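Local structure of regulatory protein MarR (Planctomyces limnophilus, 3U2R) at residues Y28-A33 with G132-D137. The protein is probably a DNA-binding transcription factor of the MarR family, built around a helix-turn-helix. Sequence-based numbering, arbitrary orientation.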
ATOM      1  N   TYR A  28      15.122   5.984  -3.687  1.00 38.55           N
ATOM      2  CA  TYR A  28      16.546   5.717  -3.419  1.00 36.18           C
ATOM      3  C   TYR A  28      16.897   6.138  -2.006  1.00 38.38           C
ATOM      4  O   TYR A  28      17.575   5.389  -1.277  1.00 37.78           O
ATOM      5  CB  TYR A  28      17.434   6.417  -4.454  1.00 39.70           C
ATOM      6  CG  TYR A  28      18.899   6.448  -4.107  1.00 40.26           C
ATOM      7  CD1 TYR A  28      19.738   5.412  -4.460  1.00 40.84           C
ATOM      8  CD2 TYR A  28      19.446   7.526  -3.402  1.00 42.01           C
ATOM      9  CE1 TYR A  28      21.093   5.435  -4.128  1.00 42.28           C
ATOM     10  CE2 TYR A  28      20.770   7.530  -3.011  1.00 41.75           C
ATOM     11  CZ  TYR A  28      21.599   6.489  -3.382  1.00 44.35           C
ATOM     12  OH  TYR A  28      22.932   6.510  -3.059  1.00 43.33           O
ATOM     13  N   ASP A  29      16.528   7.362  -1.625  1.00 36.90           N
ATOM     14  CA  ASP A  29      16.906   7.865  -0.289  1.00 36.28           C
ATOM     15  C   ASP A  29      16.335   6.989   0.859  1.00 41.96           C
ATOM     16  O   ASP A  29      17.011   6.733   1.875  1.00 42.13           O
ATOM     17  CB  ASP A  29      16.430   9.273  -0.099  1.00 37.64           C
ATOM     18  CG  ASP A  29      17.134  10.250  -0.987  1.00 44.29           C
ATOM     19  OD1 ASP A  29      18.322  10.028  -1.273  1.00 45.78           O
ATOM     20  OD2 ASP A  29      16.533  11.307  -1.301  1.00 48.02           O
ATOM     21  N   ARG A  30      15.135   6.496   0.678  1.00 36.88           N
ATOM     22  CA  ARG A  30      14.519   5.699   1.729  1.00 38.94           C
ATOM     23  C   ARG A  30      15.195   4.353   1.839  1.00 40.77           C
ATOM     24  O   ARG A  30      15.505   3.894   2.938  1.00 40.86           O
ATOM     25  CB  ARG A  30      13.018   5.539   1.448  1.00 35.46           C
ATOM     26  CG  ARG A  30      12.245   4.717   2.470  1.00 39.06           C
ATOM     27  CD  ARG A  30      12.067   5.345   3.813  1.00 36.18           C
ATOM     28  NE  ARG A  30      11.113   6.442   3.721  1.00 50.17           N
ATOM     29  CZ  ARG A  30      10.939   7.373   4.651  1.00 51.69           C
ATOM     30  NH1 ARG A  30      11.692   7.385   5.733  1.00 41.54           N
ATOM     31  NH2 ARG A  30      10.024   8.320   4.487  1.00 49.19           N
HETATM   32  N   MSE A  31      15.406   3.722   0.719  1.00 36.48           N
HETATM   33  CA  MSE A  31      16.090   2.421   0.686  1.00 36.60           C
HETATM   34  C   MSE A  31      17.487   2.501   1.202  1.00 41.44           C
HETATM   35  O   MSE A  31      17.919   1.619   1.932  1.00 41.19           O
HETATM   36  CB  MSE A  31      16.133   1.840  -0.719  1.00 36.75           C
HETATM   37  CG  MSE A  31      14.785   1.371  -1.168  1.00 41.43           C
HETATM   38 SE   MSE A  31      14.834   0.414  -2.903  0.90 47.82          SE
HETATM   39  CE  MSE A  31      15.641   1.570  -3.776  1.00 38.24           C
ATOM     40  N   LYS A  32      18.206   3.527   0.787  1.00 40.47           N
ATOM     41  CA  LYS A  32      19.602   3.751   1.213  1.00 42.16           C
ATOM     42  C   LYS A  32      19.702   3.964   2.712  1.00 45.17           C
ATOM     43  O   LYS A  32      20.619   3.443   3.370  1.00 43.93           O
ATOM     44  CB  LYS A  32      20.161   5.011   0.505  1.00 45.61           C
ATOM     45  CG  LYS A  32      21.623   5.318   0.805  1.00 45.63           C
ATOM     46  CD  LYS A  32      22.517   4.540  -0.099  1.00 59.02           C
ATOM     47  CE  LYS A  32      23.956   4.556   0.355  1.00 71.04           C
ATOM     48  NZ  LYS A  32      24.411   5.941   0.615  1.00 64.66           N
ATOM     49  N   ALA A  33      18.780   4.778   3.268  1.00 40.09           N
ATOM     50  CA  ALA A  33      18.860   5.027   4.711  1.00 39.20           C
ATOM     51  C   ALA A  33      18.604   3.733   5.563  1.00 45.61           C
ATOM     52  O   ALA A  33      19.254   3.527   6.587  1.00 47.19           O
ATOM     53  CB  ALA A  33      17.868   6.085   5.090  1.00 38.35           C
ATOM     54  N   GLY A 132       7.795  -1.741   2.712  1.00 40.82           N
ATOM     55  CA  GLY A 132       6.750  -1.160   3.539  1.00 41.65           C
ATOM     56  C   GLY A 132       6.763   0.351   3.557  1.00 41.56           C
ATOM     57  O   GLY A 132       5.732   0.994   3.325  1.00 40.33           O
ATOM     58  N   HIS A 133       7.899   0.918   3.871  1.00 37.86           N
ATOM     59  CA  HIS A 133       8.036   2.381   3.896  1.00 36.38           C
ATOM     60  C   HIS A 133       7.859   2.984   2.521  1.00 40.73           C
ATOM     61  O   HIS A 133       7.325   4.067   2.437  1.00 41.54           O
ATOM     62  CB  HIS A 133       9.394   2.813   4.424  1.00 36.73           C
ATOM     63  CG  HIS A 133       9.509   2.861   5.901  1.00 40.47           C
ATOM     64  ND1 HIS A 133       9.043   3.944   6.622  1.00 43.16           N
ATOM     65  CD2 HIS A 133      10.162   2.020   6.741  1.00 44.38           C
ATOM     66  CE1 HIS A 133       9.292   3.664   7.891  1.00 45.75           C
ATOM     67  NE2 HIS A 133       9.971   2.513   8.017  1.00 46.28           N
ATOM     68  N   LEU A 134       8.360   2.352   1.451  1.00 35.92           N
ATOM     69  CA  LEU A 134       8.145   2.883   0.118  1.00 35.30           C
ATOM     70  C   LEU A 134       6.678   2.965  -0.226  1.00 37.49           C
ATOM     71  O   LEU A 134       6.215   3.995  -0.718  1.00 36.27           O
ATOM     72  CB  LEU A 134       8.830   2.038  -0.966  1.00 35.13           C
ATOM     73  CG  LEU A 134      10.357   2.086  -0.989  1.00 39.35           C
ATOM     74  CD1 LEU A 134      10.952   1.037  -1.948  1.00 38.73           C
ATOM     75  CD2 LEU A 134      10.855   3.437  -1.350  1.00 44.43           C
ATOM     76  N   ALA A 135       5.931   1.926   0.095  1.00 36.66           N
ATOM     77  CA  ALA A 135       4.518   1.870  -0.228  1.00 37.54           C
ATOM     78  C   ALA A 135       3.734   2.920   0.594  1.00 41.37           C
ATOM     79  O   ALA A 135       2.909   3.637   0.025  1.00 38.91           O
ATOM     80  CB  ALA A 135       4.007   0.473  -0.012  1.00 37.64           C
ATOM     81  N   ALA A 136       4.093   3.116   1.858  1.00 39.02           N
ATOM     82  CA  ALA A 136       3.466   4.172   2.657  1.00 40.19           C
ATOM     83  C   ALA A 136       3.809   5.537   2.107  1.00 42.92           C
ATOM     84  O   ALA A 136       2.956   6.401   2.063  1.00 44.91           O
ATOM     85  CB  ALA A 136       3.887   4.108   4.107  1.00 41.03           C
ATOM     86  N   ASP A 137       5.033   5.787   1.794  1.00 42.40           N
ATOM     87  CA  ASP A 137       5.399   7.139   1.260  1.00 42.69           C
ATOM     88  C   ASP A 137       4.568   7.452  -0.032  1.00 43.91           C
ATOM     89  O   ASP A 137       4.012   8.532  -0.186  1.00 45.43           O
ATOM     90  CB  ASP A 137       6.897   7.193   0.924  1.00 44.32           C
ATOM     91  CG  ASP A 137       7.919   7.109   2.087  1.00 54.85           C
ATOM     92  OD1 ASP A 137       7.538   7.414   3.236  1.00 53.88           O
ATOM     93  OD2 ASP A 137       9.155   6.774   1.817  1.00 45.78           O
TER
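Arg30 and Asp137 meet tip to tip in a side-on salt bridge that spans two helices. Two guanidinium nitrogens each take one oxygen of the short carboxylate, whose paired acceptors match NE and NH2, both through syn lone pairs. The NE bond is the better formed: Asp137 OD2 lies in the guanidinium plane, 2.8 Å from Arg30 NE, with an N-H...O angle of 161°. Arg30 NH2 reaches Asp137 OD1 at 2.9 Å but at a more bent angle, because the carboxylate is turned 38° from the guanidinium. An arginine suits this place because its long chain can span segment axes 10.0 Å apart at closest approach; CG leaves anti to the backbone N, and bends at chi2 and chi3 bring NE to the acid. The bend lays its methylenes against His133, one turn before Asp137 on the facing helix, with Arg30 CD 3.7 Å from His133 CB. The flat imidazole can lie at a shallow angle to the guanidinium, ND1 over one face, offset toward its rim, while NE2 hydrogen-bonds Glu147 of a third subunit, another copy of the protein. An alanine in place of Arg30 would remove both bonds to Asp137 and would probably leave its carboxylate poorly compensated and His133 CB less well covered. Beyond the polar pair, branched Leu134 splits its methyls, CD2 lying 4.1 Å from Arg30 CB and CD1 3.9 Å from Met31 CG. The flexible chain of selenomethionine Met31 crosses Leu134 nearly at right angles and packs on Ala20 of a second subunit. Where 28-33 of helix 18-40 passes 132-137 of helix 110-148, the local axes make 152°, roughly antiparallel, a pairing of N- and C-terminal helices characteristic of the dimerisation region of MarR-family winged helix-turn-helix proteins.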